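Local coordinates for protein glycerophosphoryl diester phosphodiesterase (Agrobacterium tumefaciens str. C58, PDB 3KS6) that belongs to the glycerophosphoryl diester phosphodiesterase family, adopts a TIM-barrel fold and binds a magnesium ion among the carboxylates of its barrel strands, at residues T136-L141 and L157-P162; E35-P40 and R103-P108; T12-D17 and D232-A237. All blocks are in the same frame, centred on the assembly; numbering follows the deposited sequence. Where two conformers were deposited one is given.

Interaction 1 (T136-L141 and L157-P162)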
loop_
_atom_site.group_PDB
_atom_site.type_symbol
_atom_site.label_atom_id
_atom_site.label_comp_id
_atom_site.label_asym_id
_atom_site.label_seq_id
_atom_site.Cartn_x
_atom_site.Cartn_y
_atom_site.Cartn_z
ATOM N N THR A 136 3.198 -6.318 5.919
ATOM C CA THR A 136 2.084 -6.965 5.201
ATOM C C THR A 136 2.303 -6.664 3.726
ATOM O O THR A 136 2.679 -5.549 3.372
ATOM C CB THR A 136 0.715 -6.361 5.644
ATOM O OG1 THR A 136 0.383 -6.859 6.946
ATOM C CG2 THR A 136 -0.407 -6.703 4.673
ATOM N N PHE A 137 2.054 -7.643 2.860
ATOM C CA PHE A 137 2.248 -7.460 1.433
ATOM C C PHE A 137 0.917 -7.370 0.707
ATOM O O PHE A 137 -0.033 -8.082 1.028
ATOM C CB PHE A 137 3.047 -8.621 0.814
ATOM C CG PHE A 137 4.459 -8.703 1.320
ATOM C CD1 PHE A 137 5.471 -7.979 0.697
ATOM C CD2 PHE A 137 4.770 -9.519 2.386
ATOM C CE1 PHE A 137 6.773 -8.070 1.147
ATOM C CE2 PHE A 137 6.089 -9.598 2.869
ATOM C CZ PHE A 137 7.090 -8.895 2.216
ATOM N N SER A 138 0.885 -6.549 -0.333
ATOM C CA SER A 138 -0.340 -6.372 -1.115
ATOM C C SER A 138 0.032 -6.350 -2.603
ATOM O O SER A 138 1.168 -6.085 -2.931
ATOM C CB SER A 138 -0.995 -5.042 -0.774
ATOM O OG SER A 138 -0.166 -3.941 -1.120
ATOM N N SER A 139 -0.930 -6.667 -3.471
ATOM C CA SER A 139 -0.721 -6.533 -4.914
ATOM C C SER A 139 -2.041 -6.614 -5.591
ATOM O O SER A 139 -2.943 -7.285 -5.068
ATOM C CB SER A 139 0.117 -7.694 -5.444
ATOM O OG SER A 139 0.468 -7.495 -6.787
ATOM N N PHE A 140 -2.174 -5.960 -6.756
ATOM C CA PHE A 140 -3.349 -6.197 -7.611
ATOM C C PHE A 140 -3.200 -7.485 -8.429
ATOM O O PHE A 140 -4.192 -7.969 -8.971
ATOM C CB PHE A 140 -3.542 -5.051 -8.592
ATOM C CG PHE A 140 -4.154 -3.824 -7.993
ATOM C CD1 PHE A 140 -3.364 -2.847 -7.398
ATOM C CD2 PHE A 140 -5.528 -3.642 -7.998
ATOM C CE1 PHE A 140 -3.924 -1.706 -6.864
ATOM C CE2 PHE A 140 -6.085 -2.490 -7.437
ATOM C CZ PHE A 140 -5.275 -1.536 -6.893
ATOM N N LEU A 141 -1.966 -7.995 -8.555
ATOM C CA LEU A 141 -1.650 -9.117 -9.434
ATOM C C LEU A 141 -1.630 -10.450 -8.710
ATOM O O LEU A 141 -0.851 -10.678 -7.784
ATOM C CB LEU A 141 -0.330 -8.915 -10.162
ATOM C CG LEU A 141 -0.326 -8.080 -11.454
ATOM C CD1 LEU A 141 -0.796 -6.686 -11.189
ATOM C CD2 LEU A 141 1.057 -8.026 -12.124
ATOM N N LEU A 157 -2.567 -9.427 1.195
ATOM C CA LEU A 157 -3.910 -9.013 0.810
ATOM C C LEU A 157 -3.945 -8.691 -0.688
ATOM O O LEU A 157 -3.034 -8.052 -1.211
ATOM C CB LEU A 157 -4.445 -7.859 1.649
ATOM C CG LEU A 157 -3.965 -6.444 1.385
ATOM C CD1 LEU A 157 -4.835 -5.734 0.388
ATOM C CD2 LEU A 157 -3.895 -5.605 2.659
ATOM N N TRP A 158 -5.029 -9.134 -1.323
ATOM C CA TRP A 158 -5.262 -8.944 -2.748
ATOM C C TRP A 158 -6.073 -7.690 -2.956
ATOM O O TRP A 158 -7.177 -7.519 -2.421
ATOM C CB TRP A 158 -5.958 -10.165 -3.329
ATOM C CG TRP A 158 -6.163 -10.072 -4.824
ATOM C CD1 TRP A 158 -5.371 -9.459 -5.727
ATOM C CD2 TRP A 158 -7.255 -10.643 -5.554
ATOM N NE1 TRP A 158 -5.913 -9.580 -6.993
ATOM C CE2 TRP A 158 -7.079 -10.299 -6.900
ATOM C CE3 TRP A 158 -8.361 -11.418 -5.186
ATOM C CZ2 TRP A 158 -7.966 -10.718 -7.900
ATOM C CZ3 TRP A 158 -9.234 -11.812 -6.157
ATOM C CH2 TRP A 158 -9.036 -11.475 -7.502
ATOM N N LEU A 159 -5.491 -6.785 -3.724
ATOM C CA LEU A 159 -6.141 -5.545 -4.129
ATOM C C LEU A 159 -6.969 -5.826 -5.348
ATOM O O LEU A 159 -6.443 -6.260 -6.405
ATOM C CB LEU A 159 -5.086 -4.500 -4.456
ATOM C CG LEU A 159 -4.196 -4.089 -3.259
ATOM C CD1 LEU A 159 -2.943 -3.308 -3.735
ATOM C CD2 LEU A 159 -5.044 -3.271 -2.309
ATOM N N VAL A 160 -8.268 -5.595 -5.195
ATOM C CA VAL A 160 -9.282 -5.907 -6.233
ATOM C C VAL A 160 -9.789 -4.590 -6.825
ATOM O O VAL A 160 -10.512 -3.805 -6.163
ATOM C CB VAL A 160 -10.416 -6.712 -5.609
ATOM C CG1 VAL A 160 -11.544 -6.997 -6.643
ATOM C CG2 VAL A 160 -9.878 -8.035 -5.006
ATOM N N SER A 161 -9.397 -4.315 -8.066
ATOM C CA SER A 161 -9.760 -3.075 -8.739
ATOM C C SER A 161 -11.262 -3.002 -9.025
ATOM O O SER A 161 -11.926 -4.043 -9.135
ATOM C CB SER A 161 -9.021 -2.955 -10.061
ATOM O OG SER A 161 -9.433 -4.009 -10.921
ATOM N N PRO A 162 -11.808 -1.783 -9.154
ATOM C CA PRO A 162 -13.225 -1.654 -9.559
ATOM C C PRO A 162 -13.600 -2.519 -10.788
ATOM O O PRO A 162 -14.674 -3.141 -10.780
ATOM C CB PRO A 162 -13.390 -0.135 -9.786
ATOM C CG PRO A 162 -12.413 0.453 -8.734
ATOM C CD PRO A 162 -11.193 -0.473 -8.870
#

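Interaction 2 (E35-P40 and R103-P108). With MG (magnesium ion), chain F.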
loop_
_atom_site.group_PDB
_atom_site.type_symbol
_atom_site.label_atom_id
_atom_site.label_comp_id
_atom_site.label_asym_id
_atom_site.label_seq_id
_atom_site.Cartn_x
_atom_site.Cartn_y
_atom_site.Cartn_z
ATOM N N GLU A 35 1.764 2.832 3.786
ATOM C CA GLU A 35 1.685 2.106 2.525
ATOM C C GLU A 35 2.687 2.674 1.514
ATOM O O GLU A 35 2.853 3.880 1.429
ATOM C CB GLU A 35 0.259 2.121 1.947
ATOM C CG GLU A 35 0.088 1.112 0.766
ATOM C CD GLU A 35 0.394 1.673 -0.623
ATOM O OE1 GLU A 35 0.616 2.875 -0.776
ATOM O OE2 GLU A 35 0.433 0.874 -1.592
ATOM N N PHE A 36 3.309 1.803 0.723
ATOM C CA PHE A 36 4.232 2.213 -0.320
ATOM C C PHE A 36 4.393 1.098 -1.343
ATOM O O PHE A 36 4.076 -0.062 -1.070
ATOM C CB PHE A 36 5.599 2.573 0.308
ATOM C CG PHE A 36 6.210 1.427 1.066
ATOM C CD1 PHE A 36 5.819 1.182 2.377
ATOM C CD2 PHE A 36 7.103 0.555 0.450
ATOM C CE1 PHE A 36 6.323 0.132 3.074
ATOM C CE2 PHE A 36 7.626 -0.515 1.146
ATOM C CZ PHE A 36 7.254 -0.721 2.479
ATOM N N ASP A 37 4.895 1.484 -2.514
ATOM C CA ASP A 37 5.089 0.588 -3.663
ATOM C C ASP A 37 6.596 0.582 -3.970
ATOM O O ASP A 37 7.299 1.528 -3.667
ATOM C CB ASP A 37 4.334 1.128 -4.878
ATOM C CG ASP A 37 2.986 1.729 -4.518
ATOM O OD1 ASP A 37 2.021 0.964 -4.240
ATOM O OD2 ASP A 37 2.885 2.976 -4.504
ATOM N N LEU A 38 7.075 -0.479 -4.600
ATOM C CA LEU A 38 8.510 -0.656 -4.825
ATOM C C LEU A 38 8.764 -1.058 -6.257
ATOM O O LEU A 38 7.945 -1.769 -6.843
ATOM C CB LEU A 38 9.063 -1.760 -3.885
ATOM C CG LEU A 38 8.956 -1.601 -2.348
ATOM C CD1 LEU A 38 9.490 -2.873 -1.600
ATOM C CD2 LEU A 38 9.688 -0.354 -1.898
ATOM N N HIS A 39 9.911 -0.630 -6.805
ATOM C CA HIS A 39 10.381 -1.018 -8.148
ATOM C C HIS A 39 11.884 -1.286 -8.158
ATOM O O HIS A 39 12.638 -0.658 -7.399
ATOM C CB HIS A 39 10.077 0.098 -9.154
ATOM C CG HIS A 39 8.618 0.371 -9.321
ATOM N ND1 HIS A 39 7.831 -0.307 -10.227
ATOM C CD2 HIS A 39 7.795 1.200 -8.644
ATOM C CE1 HIS A 39 6.588 0.125 -10.117
ATOM N NE2 HIS A 39 6.541 1.035 -9.161
ATOM N N PRO A 40 12.336 -2.230 -8.988
ATOM C CA PRO A 40 13.766 -2.454 -9.112
ATOM C C PRO A 40 14.412 -1.466 -10.054
ATOM O O PRO A 40 13.746 -1.007 -10.974
ATOM C CB PRO A 40 13.829 -3.855 -9.706
ATOM C CG PRO A 40 12.586 -3.956 -10.536
ATOM C CD PRO A 40 11.562 -3.144 -9.837
ATOM N N ARG A 103 2.984 -1.678 4.920
ATOM C CA ARG A 103 2.071 -2.284 3.962
ATOM C C ARG A 103 2.779 -2.067 2.591
ATOM O O ARG A 103 2.804 -0.963 2.032
ATOM C CB ARG A 103 0.672 -1.650 4.031
ATOM C CG ARG A 103 -0.310 -2.100 2.921
ATOM C CD ARG A 103 -1.529 -1.276 3.007
ATOM N NE ARG A 103 -2.445 -1.381 1.875
ATOM C CZ ARG A 103 -3.715 -1.761 1.949
ATOM N NH1 ARG A 103 -4.310 -2.059 3.113
ATOM N NH2 ARG A 103 -4.433 -1.741 0.840
ATOM N N CYS A 104 3.397 -3.121 2.114
ATOM C CA CYS A 104 4.251 -3.077 0.938
ATOM C C CYS A 104 3.521 -3.575 -0.306
ATOM O O CYS A 104 3.109 -4.722 -0.330
ATOM C CB CYS A 104 5.474 -3.973 1.228
ATOM S SG CYS A 104 6.626 -4.132 -0.143
ATOM N N GLU A 105 3.414 -2.761 -1.349
ATOM C CA GLU A 105 2.736 -3.205 -2.584
ATOM C C GLU A 105 3.732 -3.595 -3.648
ATOM O O GLU A 105 4.658 -2.845 -3.934
ATOM C CB GLU A 105 1.785 -2.126 -3.138
ATOM C CG GLU A 105 0.872 -2.681 -4.229
ATOM C CD GLU A 105 -0.062 -1.653 -4.828
ATOM O OE1 GLU A 105 -0.340 -0.607 -4.174
ATOM O OE2 GLU A 105 -0.471 -1.877 -5.999
ATOM N N ILE A 106 3.515 -4.764 -4.221
ATOM C CA ILE A 106 4.300 -5.313 -5.333
ATOM C C ILE A 106 3.595 -4.948 -6.640
ATOM O O ILE A 106 2.477 -5.437 -6.933
ATOM C CB ILE A 106 4.382 -6.843 -5.223
ATOM C CG1 ILE A 106 4.989 -7.253 -3.887
ATOM C CG2 ILE A 106 5.240 -7.434 -6.384
ATOM C CD1 ILE A 106 6.417 -6.661 -3.674
ATOM N N LYS A 107 4.245 -4.059 -7.392
ATOM C CA LYS A 107 3.766 -3.515 -8.659
ATOM C C LYS A 107 4.478 -4.185 -9.837
ATOM O O LYS A 107 5.636 -4.618 -9.710
ATOM C CB LYS A 107 4.086 -2.007 -8.738
ATOM C CG LYS A 107 3.314 -1.092 -7.792
ATOM C CD LYS A 107 1.922 -0.749 -8.313
ATOM C CE LYS A 107 1.806 0.637 -8.990
ATOM N NZ LYS A 107 2.518 0.838 -10.297
ATOM N N PRO A 108 3.800 -4.267 -10.997
ATOM C CA PRO A 108 4.471 -4.722 -12.211
ATOM C C PRO A 108 5.188 -3.575 -12.910
ATOM O O PRO A 108 5.122 -2.425 -12.474
ATOM C CB PRO A 108 3.301 -5.206 -13.070
ATOM C CG PRO A 108 2.190 -4.186 -12.718
ATOM C CD PRO A 108 2.362 -4.011 -11.234
HETATM MG MG MG F . 0.084 1.296 -3.582
HETATM O O HOH W 1 -1.208 -1.427 -0.833
HETATM O O HOH W 2 0.590 3.329 -3.239
HETATM O O HOH W 3 6.702 -4.038 -7.216
HETATM O O HOH W 4 -0.567 1.851 -5.488
#

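Interaction 3 (T12-D17 and D232-A237)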
loop_
_atom_site.group_PDB
_atom_site.type_symbol
_atom_site.label_atom_id
_atom_site.label_comp_id
_atom_site.label_asym_id
_atom_site.label_seq_id
_atom_site.Cartn_x
_atom_site.Cartn_y
_atom_site.Cartn_z
ATOM N N THR A 12 0.063 11.281 0.493
ATOM C CA THR A 12 0.274 12.010 -0.763
ATOM C C THR A 12 -0.226 13.452 -0.760
ATOM O O THR A 12 0.471 14.352 -1.179
ATOM C CB THR A 12 -0.418 11.261 -1.942
ATOM O OG1 THR A 12 -0.060 9.871 -1.873
ATOM C CG2 THR A 12 -0.019 11.802 -3.313
ATOM N N LEU A 13 -1.446 13.643 -0.310
ATOM C CA LEU A 13 -2.090 14.929 -0.440
ATOM C C LEU A 13 -1.683 15.888 0.662
ATOM O O LEU A 13 -2.107 17.027 0.624
ATOM C CB LEU A 13 -3.597 14.765 -0.484
ATOM C CG LEU A 13 -4.188 14.223 -1.787
ATOM C CD1 LEU A 13 -5.700 14.135 -1.669
ATOM C CD2 LEU A 13 -3.808 15.127 -2.953
ATOM N N GLU A 14 -0.901 15.418 1.642
ATOM C CA GLU A 14 -0.345 16.286 2.686
ATOM C C GLU A 14 1.127 16.644 2.391
ATOM O O GLU A 14 1.567 17.788 2.609
ATOM C CB GLU A 14 -0.431 15.610 4.065
ATOM C CG GLU A 14 -1.864 15.387 4.538
ATOM C CD GLU A 14 -2.006 14.731 5.900
ATOM O OE1 GLU A 14 -1.086 14.811 6.731
ATOM O OE2 GLU A 14 -3.096 14.159 6.144
ATOM N N PHE A 15 1.898 15.672 1.896
ATOM C CA PHE A 15 3.356 15.810 1.798
ATOM C C PHE A 15 3.993 15.490 0.452
ATOM O O PHE A 15 5.245 15.460 0.355
ATOM C CB PHE A 15 4.003 14.875 2.812
ATOM C CG PHE A 15 3.432 14.997 4.181
ATOM C CD1 PHE A 15 3.644 16.124 4.926
ATOM C CD2 PHE A 15 2.691 13.967 4.723
ATOM C CE1 PHE A 15 3.096 16.246 6.196
ATOM C CE2 PHE A 15 2.165 14.073 6.002
ATOM C CZ PHE A 15 2.362 15.211 6.729
ATOM N N GLY A 16 3.172 15.218 -0.557
ATOM C CA GLY A 16 3.688 14.796 -1.834
ATOM C C GLY A 16 3.737 13.295 -1.884
ATOM O O GLY A 16 3.619 12.613 -0.861
ATOM N N ASP A 17 3.959 12.782 -3.087
ATOM C CA ASP A 17 3.898 11.359 -3.342
ATOM C C ASP A 17 5.210 10.651 -2.995
ATOM O O ASP A 17 6.239 10.865 -3.638
ATOM C CB ASP A 17 3.539 11.171 -4.810
ATOM C CG ASP A 17 3.217 9.720 -5.181
ATOM O OD1 ASP A 17 3.898 8.780 -4.721
ATOM O OD2 ASP A 17 2.274 9.552 -5.983
ATOM N N ASP A 232 -4.735 9.168 1.538
ATOM C CA ASP A 232 -3.814 10.256 1.219
ATOM C C ASP A 232 -3.885 11.401 2.224
ATOM O O ASP A 232 -3.104 12.352 2.097
ATOM C CB ASP A 232 -4.104 10.840 -0.178
ATOM C CG ASP A 232 -3.547 10.002 -1.292
ATOM O OD1 ASP A 232 -2.686 9.132 -1.031
ATOM O OD2 ASP A 232 -3.966 10.261 -2.449
ATOM N N ARG A 233 -4.808 11.313 3.199
ATOM C CA ARG A 233 -4.965 12.343 4.237
ATOM C C ARG A 233 -4.954 11.712 5.645
ATOM O O ARG A 233 -5.968 11.733 6.366
ATOM C CB ARG A 233 -6.255 13.141 4.004
ATOM C CG ARG A 233 -6.200 14.030 2.748
ATOM C CD ARG A 233 -7.312 15.093 2.781
ATOM N NE ARG A 233 -7.259 16.073 1.670
ATOM C CZ ARG A 233 -7.861 15.963 0.478
ATOM N NH1 ARG A 233 -8.557 14.875 0.138
ATOM N NH2 ARG A 233 -7.754 16.948 -0.417
ATOM N N PRO A 234 -3.808 11.155 6.024
ATOM C CA PRO A 234 -3.686 10.446 7.287
ATOM C C PRO A 234 -4.008 11.308 8.510
ATOM O O PRO A 234 -4.608 10.822 9.468
ATOM C CB PRO A 234 -2.224 9.998 7.288
ATOM C CG PRO A 234 -1.505 10.952 6.318
ATOM C CD PRO A 234 -2.538 11.126 5.261
ATOM N N THR A 235 -3.649 12.582 8.455
ATOM C CA THR A 235 -3.884 13.487 9.578
ATOM C C THR A 235 -5.389 13.621 9.806
ATOM O O THR A 235 -5.863 13.468 10.918
ATOM C CB THR A 235 -3.178 14.833 9.343
ATOM O OG1 THR A 235 -1.746 14.618 9.224
ATOM C CG2 THR A 235 -3.481 15.795 10.499
ATOM N N LEU A 236 -6.144 13.822 8.726
ATOM C CA LEU A 236 -7.607 13.898 8.769
ATOM C C LEU A 236 -8.223 12.597 9.191
ATOM O O LEU A 236 -9.149 12.585 9.981
ATOM C CB LEU A 236 -8.168 14.323 7.393
ATOM C CG LEU A 236 -9.706 14.323 7.244
ATOM C CD1 LEU A 236 -10.330 15.357 8.204
ATOM C CD2 LEU A 236 -10.140 14.565 5.801
ATOM N N ALA A 237 -7.707 11.490 8.677
ATOM C CA ALA A 237 -8.234 10.185 9.009
ATOM C C ALA A 237 -8.096 9.913 10.509
ATOM O O ALA A 237 -9.008 9.371 11.119
ATOM C CB ALA A 237 -7.514 9.084 8.218
HETATM O O HOH W 5 -4.996 15.669 6.075
#

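Interaction 1 (T136-L141 and L157-P162)
L157 and S139 take part in the backbone ladder that joins two neighbouring parallel strands of the TIM barrel, the outer arms of a beta-alpha-beta unit whose helix is 142-151. L157 N donates to F137 O at 2.9 Å and L159 N to S139 O at 2.9 Å, while the bond from S139 N to L157 O is weak. A CA-H...O contact from F140 to L159 O continues the pairing past the end of strand 136-139.

W158 adds a side-chain bond. Its CG is anti to the backbone N (chi1 -177°), and the indole edge comes to F140 O, where NE1 donates at 3.1 Å. The acceptor lies in the indole plane, but the nitrogen sits well above the carbonyl plane of F140.

The F140 ring takes a CH-pi contact from L159 CB, which stands over its middle, 3.5 Å from the centroid; L159 CD1 touches F140 CE1 at 3.6 Å. W210 meets the ring edge-to-face. Separately, S161 N comes to the ring edge.

S139 OG accepts from L141 N in an ST turn and donates to I106 O. Together with W158 NE1, it supplies side-chain bonds to the turn where the strand-to-strand ladder stops.

Interaction 2 (E35-P40 and R103-P108)
R103, E35 and E105 bury the most surface where two parallel strands of the TIM barrel run side by side, and with D37 they line the face that holds the magnesium ion. In the backbone ladder F36 N donates to R103 O. The next bond runs from E105 N to F36 O at 2.8 Å, and a weak one from L38 N to E105 O follows.

R103 is extended from CG to NE, and its CD packs against E35 CG at 3.7 Å. Its NE does not reach the E35 carboxylate directly: water 1 accepts from NE and donates to E35 OE2, so the metal ligand has a second-shell link to the arginine.

E35 bends at chi2 (-90°), which brings CD back toward the metal, and OE2 binds magnesium at 2.1 Å. E105 is extended beyond CG and delivers OE1 to the ion alongside D37 OD1, their carboxylate planes 81° apart. E105 OE1 lies 2.8 Å from D37 OD1, with E35 OE2 close to both, a crowding of carboxylate oxygens that shared binding to the magnesium ion probably makes tolerable.

On the other face of the sheet, where helix 118-128 packs, C104 CA lies over one face of the F36 ring and C104 SG touches L38 CD1 at 3.5 Å. On the metal side, magnesium-bound water 2 donates to the second oxygens of two ligands, E35 OE1 at 2.5 Å and D37 OD2 at 2.6 Å.

Interaction 3 (T12-D17 and D232-A237)
E14 and T235 are joined by two hydrogen bonds: T235 OG1 donates to E14 OE1 at 2.6 Å, and T235 N donates to E14 OE2 at 2.9 Å. The amide uses the syn lone pair of OE2, while the hydroxyl meets OE1 on its syn side, somewhat out of the carboxylate plane. Extended beyond CG (chi2 -180°), the glutamate reaches across to the first turn of helix 234-249.

At the other end, L13 N donates to D232 O at 3.2 Å. T12 OG1 lies 2.9 Å from D232 OD1, but its proton also has H8 O as an acceptor and the choice is not settled; OD1 is hydrogen-bonded to H8 ND1.

Farther out, L13 CG rests on D232 CB at 3.7 Å, and L13 CD1 sits over one face of the R233 guanidinium, 3.5 Å from NH1, which donates to H213 O. P234 CD fits against E14 OE2 at 3.2 Å.

The contact joins the segments just past strands 4-8 and 228-231, the parallel neighbours where the barrel's first and last strands meet. A carboxylate gripped at this N-terminal turn, where backbone N-H groups point toward the helix start, would probably be stabilised in its charged form by the helix dipole.

Overall arrangement
From the N terminus, T12-D17 comes first, just after strand 4-8, and meets D232-A237 near the end of the chain; interaction 3 thus closes a loop of over 200 residues, and both other contacts nest inside it. E35-P40 pairs with R103-P108 in interaction 2, closing a loop of 62 residues. Interaction 1 follows in series from T136, closing a loop of 15 residues, mostly helix 142-151. These two share one sheet: strand 101-106 lies between 33-40 and 135-139, and T136 and S138 probably hydrogen-bond to C104. Interaction 3 touches neither, its nearest atoms about 6 Å from interaction 2, and joins the short helix 12-15 to the C-terminal helix 234-249.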